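Local atomic coordinates of halogenase PltM (Pseudomonas fluorescens, PDB entry 6BZN), a protein that halogenates phenolic substrates as a flavin-dependent enzyme, accepting chloride, bromide or iodide. Residues 214-225 with 272-283. Sequence-based numbering, arbitrary orientation.
Sequences DTCSFFTHMLNV and QLCSIGFQFNNA
Phe218 and Phe278 pair across antiparallel strands 215-223 and 273-281, their rings nearly parallel (8°) but slid apart with slight overlap, centroids 4.5 Å from each other. The slide brings Phe218 CB over the Phe278 face, 3.7 Å from its centroid, a CH-pi contact. Phe278 CG sits between backbone N and carbonyl carbon (chi1 63°), which turns its ring back toward strand 215-223. An alanine in place of Phe278 is likely to leave Phe218 CB and the near side of its ring without the aromatic face they rest on, and to open a gap toward Leu298. Toward one end of this face, Cys216 SG meets the edge of the Phe280 ring, 3.9 Å from CD2; toward the other, the Met222 and Ile276 side chains cross at about a right angle. On the other face, His221 CD2 lies 3.6 Å from Ser275 CB; Glu64 hydrogen-bonds both His221 NE2 and Ser275 OG. Beside Cys216, Asn282 ND2 donates to Asp214 OD1 (3.0 Å) from above the carboxylate plane. The chemistry thus divides largely by face: Phe218, Met222 and Phe278 pack against helix 291-301, while Phe219 touches Val62 and His221 lies near Arg140, both FAD-binding residues, though no FAD is bound here.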
loop_
_atom_site.group_PDB
_atom_site.type_symbol
_atom_site.label_atom_id
_atom_site.label_comp_id
_atom_site.label_asym_id
_atom_site.label_seq_id
_atom_site.Cartn_x
_atom_site.Cartn_y
_atom_site.Cartn_z
ATOM N N ASP A 214 -15.470 1.833 5.865
ATOM C CA ASP A 214 -15.522 1.714 7.322
ATOM C C ASP A 214 -15.217 0.259 7.650
ATOM O O ASP A 214 -16.109 -0.596 7.616
ATOM C CB ASP A 214 -16.911 2.144 7.801
ATOM C CG ASP A 214 -17.065 2.156 9.324
ATOM O OD1 ASP A 214 -16.148 1.777 10.084
ATOM O OD2 ASP A 214 -18.165 2.569 9.757
ATOM N N THR A 215 -13.943 -0.022 7.937
ATOM C CA THR A 215 -13.473 -1.370 8.115
ATOM C C THR A 215 -12.571 -1.508 9.312
ATOM O O THR A 215 -11.958 -0.533 9.755
ATOM C CB THR A 215 -12.691 -1.904 6.884
ATOM O OG1 THR A 215 -11.576 -1.060 6.592
ATOM C CG2 THR A 215 -13.593 -2.018 5.653
ATOM N N CYS A 216 -12.508 -2.740 9.812
ATOM C CA CYS A 216 -11.630 -3.135 10.905
ATOM C C CYS A 216 -10.664 -4.187 10.370
ATOM O O CYS A 216 -10.857 -4.715 9.262
ATOM C CB CYS A 216 -12.430 -3.692 12.092
ATOM S SG CYS A 216 -13.390 -5.176 11.737
ATOM N N SER A 217 -9.614 -4.464 11.138
ATOM C CA SER A 217 -8.602 -5.424 10.747
ATOM C C SER A 217 -8.057 -6.178 11.953
ATOM O O SER A 217 -7.788 -5.573 13.002
ATOM C CB SER A 217 -7.460 -4.700 10.016
ATOM O OG SER A 217 -6.515 -5.627 9.515
ATOM N N PHE A 218 -7.907 -7.494 11.783
ATOM C CA PHE A 218 -7.216 -8.380 12.713
ATOM C C PHE A 218 -6.030 -8.978 11.959
ATOM O O PHE A 218 -6.228 -9.549 10.877
ATOM C CB PHE A 218 -8.088 -9.554 13.122
ATOM C CG PHE A 218 -9.350 -9.202 13.874
ATOM C CD1 PHE A 218 -10.494 -8.815 13.194
ATOM C CD2 PHE A 218 -9.424 -9.390 15.249
ATOM C CE1 PHE A 218 -11.675 -8.554 13.867
ATOM C CE2 PHE A 218 -10.594 -9.124 15.941
ATOM C CZ PHE A 218 -11.729 -8.710 15.248
ATOM N N PHE A 219 -4.821 -8.891 12.504
ATOM C CA PHE A 219 -3.654 -9.415 11.802
ATOM C C PHE A 219 -2.585 -10.005 12.706
ATOM O O PHE A 219 -2.433 -9.626 13.879
ATOM C CB PHE A 219 -3.039 -8.365 10.871
ATOM C CG PHE A 219 -2.822 -7.023 11.514
ATOM C CD1 PHE A 219 -3.863 -6.106 11.602
ATOM C CD2 PHE A 219 -1.594 -6.684 12.041
ATOM C CE1 PHE A 219 -3.676 -4.865 12.200
ATOM C CE2 PHE A 219 -1.395 -5.443 12.630
ATOM C CZ PHE A 219 -2.436 -4.531 12.705
ATOM N N THR A 220 -1.854 -10.956 12.137
ATOM C CA THR A 220 -0.802 -11.653 12.854
ATOM C C THR A 220 0.106 -12.375 11.852
ATOM O O THR A 220 -0.129 -12.332 10.631
ATOM C CB THR A 220 -1.393 -12.654 13.890
ATOM O OG1 THR A 220 -0.361 -13.087 14.778
ATOM C CG2 THR A 220 -2.010 -13.881 13.219
ATOM N N HIS A 221 1.118 -13.047 12.382
ATOM C CA HIS A 221 1.938 -13.949 11.613
ATOM C C HIS A 221 1.827 -15.358 12.192
ATOM O O HIS A 221 1.797 -15.532 13.410
ATOM C CB HIS A 221 3.405 -13.521 11.640
ATOM C CG HIS A 221 3.725 -12.329 10.795
ATOM N ND1 HIS A 221 4.984 -11.766 10.770
ATOM C CD2 HIS A 221 2.968 -11.591 9.954
ATOM C CE1 HIS A 221 4.993 -10.749 9.927
ATOM N NE2 HIS A 221 3.784 -10.628 9.408
ATOM N N MET A 222 1.798 -16.351 11.302
ATOM C CA MET A 222 1.600 -17.747 11.695
ATOM C C MET A 222 2.613 -18.691 11.096
ATOM O O MET A 222 3.166 -18.447 10.009
ATOM C CB MET A 222 0.210 -18.231 11.296
ATOM C CG MET A 222 -0.938 -17.432 11.893
ATOM S SD MET A 222 -2.477 -18.328 11.620
ATOM C CE MET A 222 -3.649 -17.121 12.214
ATOM N N LEU A 223 2.820 -19.799 11.804
ATOM C CA LEU A 223 3.587 -20.936 11.307
ATOM C C LEU A 223 2.670 -22.024 10.801
ATOM O O LEU A 223 1.530 -22.150 11.250
ATOM C CB LEU A 223 4.399 -21.570 12.432
ATOM C CG LEU A 223 5.517 -20.722 12.998
ATOM C CD1 LEU A 223 5.859 -21.168 14.417
ATOM C CD2 LEU A 223 6.708 -20.840 12.061
ATOM N N ASN A 224 3.214 -22.847 9.909
ATOM C CA ASN A 224 2.530 -24.027 9.378
ATOM C C ASN A 224 1.180 -23.733 8.721
ATOM O O ASN A 224 0.237 -24.523 8.850
ATOM C CB ASN A 224 2.390 -25.106 10.479
ATOM C CG ASN A 224 3.713 -25.768 10.810
ATOM O OD1 ASN A 224 4.628 -25.778 9.992
ATOM N ND2 ASN A 224 3.827 -26.324 12.009
ATOM N N VAL A 225 1.099 -22.607 8.014
ATOM C CA VAL A 225 -0.063 -22.318 7.207
ATOM C C VAL A 225 0.071 -23.084 5.893
ATOM O O VAL A 225 1.032 -22.874 5.142
ATOM C CB VAL A 225 -0.226 -20.817 6.923
ATOM C CG1 VAL A 225 -1.466 -20.577 6.078
ATOM C CG2 VAL A 225 -0.328 -20.039 8.231
ATOM N N GLN A 272 9.875 -18.849 7.912
ATOM C CA GLN A 272 8.848 -19.893 8.071
ATOM C C GLN A 272 7.420 -19.360 8.170
ATOM O O GLN A 272 6.457 -20.134 8.148
ATOM C CB GLN A 272 9.129 -20.713 9.325
ATOM C CG GLN A 272 10.467 -21.438 9.303
ATOM C CD GLN A 272 10.707 -22.173 10.610
ATOM O OE1 GLN A 272 9.901 -23.009 11.002
ATOM N NE2 GLN A 272 11.797 -21.843 11.305
ATOM N N LEU A 273 7.274 -18.048 8.274
ATOM C CA LEU A 273 6.003 -17.460 8.627
ATOM C C LEU A 273 5.158 -17.132 7.422
ATOM O O LEU A 273 5.652 -16.992 6.294
ATOM C CB LEU A 273 6.228 -16.184 9.441
ATOM C CG LEU A 273 7.002 -16.369 10.755
ATOM C CD1 LEU A 273 7.385 -15.001 11.311
ATOM C CD2 LEU A 273 6.164 -17.177 11.747
ATOM N N CYS A 274 3.882 -16.953 7.716
ATOM C CA CYS A 274 2.896 -16.475 6.795
ATOM C C CYS A 274 2.066 -15.386 7.471
ATOM O O CYS A 274 1.581 -15.543 8.602
ATOM C CB CYS A 274 2.029 -17.648 6.351
ATOM S SG CYS A 274 0.731 -17.253 5.160
ATOM N N SER A 275 1.898 -14.270 6.774
ATOM C CA SER A 275 1.087 -13.183 7.299
ATOM C C SER A 275 -0.379 -13.452 7.029
ATOM O O SER A 275 -0.746 -13.868 5.921
ATOM C CB SER A 275 1.527 -11.858 6.687
ATOM O OG SER A 275 0.747 -10.798 7.192
ATOM N N ILE A 276 -1.207 -13.217 8.045
ATOM C CA ILE A 276 -2.641 -13.456 7.982
ATOM C C ILE A 276 -3.343 -12.215 8.536
ATOM O O ILE A 276 -3.037 -11.766 9.647
ATOM C CB ILE A 276 -3.061 -14.694 8.822
ATOM C CG1 ILE A 276 -2.307 -15.966 8.378
ATOM C CG2 ILE A 276 -4.571 -14.894 8.767
ATOM C CD1 ILE A 276 -2.557 -16.463 6.960
ATOM N N GLY A 277 -4.277 -11.659 7.766
ATOM C CA GLY A 277 -5.082 -10.529 8.226
ATOM C C GLY A 277 -6.499 -10.707 7.767
ATOM O O GLY A 277 -6.716 -11.081 6.619
ATOM N N PHE A 278 -7.472 -10.485 8.639
ATOM C CA PHE A 278 -8.874 -10.492 8.195
ATOM C C PHE A 278 -9.575 -9.200 8.557
ATOM O O PHE A 278 -9.339 -8.621 9.633
ATOM C CB PHE A 278 -9.658 -11.754 8.614
ATOM C CG PHE A 278 -9.808 -11.970 10.092
ATOM C CD1 PHE A 278 -8.791 -12.580 10.835
ATOM C CD2 PHE A 278 -11.000 -11.668 10.726
ATOM C CE1 PHE A 278 -8.947 -12.813 12.193
ATOM C CE2 PHE A 278 -11.162 -11.907 12.087
ATOM C CZ PHE A 278 -10.138 -12.486 12.818
ATOM N N GLN A 279 -10.389 -8.731 7.606
ATOM C CA GLN A 279 -10.997 -7.416 7.656
ATOM C C GLN A 279 -12.486 -7.544 7.504
ATOM O O GLN A 279 -12.949 -8.341 6.681
ATOM C CB GLN A 279 -10.505 -6.532 6.501
ATOM C CG GLN A 279 -9.059 -6.049 6.598
ATOM C CD GLN A 279 -8.028 -7.162 6.650
ATOM O OE1 GLN A 279 -7.283 -7.287 7.619
ATOM N NE2 GLN A 279 -7.983 -7.987 5.605
ATOM N N PHE A 280 -13.234 -6.755 8.272
ATOM C CA PHE A 280 -14.686 -6.666 8.106
ATOM C C PHE A 280 -15.136 -5.264 7.710
ATOM O O PHE A 280 -14.644 -4.271 8.216
ATOM C CB PHE A 280 -15.416 -7.077 9.392
ATOM C CG PHE A 280 -15.199 -8.505 9.777
ATOM C CD1 PHE A 280 -15.680 -9.534 8.961
ATOM C CD2 PHE A 280 -14.545 -8.835 10.955
ATOM C CE1 PHE A 280 -15.491 -10.868 9.314
ATOM C CE2 PHE A 280 -14.355 -10.154 11.313
ATOM C CZ PHE A 280 -14.821 -11.176 10.489
ATOM N N ASN A 281 -16.096 -5.226 6.795
ATOM C CA ASN A 281 -16.920 -4.071 6.550
ATOM C C ASN A 281 -17.825 -3.886 7.772
ATOM O O ASN A 281 -18.750 -4.670 7.992
ATOM C CB ASN A 281 -17.749 -4.305 5.285
ATOM C CG ASN A 281 -18.640 -3.138 4.939
ATOM O OD1 ASN A 281 -18.762 -2.187 5.699
ATOM N ND2 ASN A 281 -19.260 -3.202 3.771
ATOM N N ASN A 282 -17.560 -2.842 8.557
ATOM C CA ASN A 282 -18.278 -2.609 9.825
ATOM C C ASN A 282 -19.767 -2.308 9.607
ATOM O O ASN A 282 -20.577 -2.495 10.516
ATOM C CB ASN A 282 -17.639 -1.468 10.620
ATOM C CG ASN A 282 -16.283 -1.830 11.221
ATOM O OD1 ASN A 282 -16.098 -2.912 11.773
ATOM N ND2 ASN A 282 -15.349 -0.891 11.171
ATOM N N ALA A 283 -20.123 -1.864 8.405
ATOM C CA ALA A 283 -21.532 -1.721 8.019
ATOM C C ALA A 283 -22.260 -3.058 7.895
ATOM O O ALA A 283 -23.490 -3.076 7.948
ATOM C CB ALA A 283 -21.653 -0.946 6.713
HETATM O O HOH W 1 -17.511 0.179 4.791
HETATM O O HOH W 2 3.355 -20.545 7.634
HETATM O O HOH W 3 5.681 -22.680 8.646
#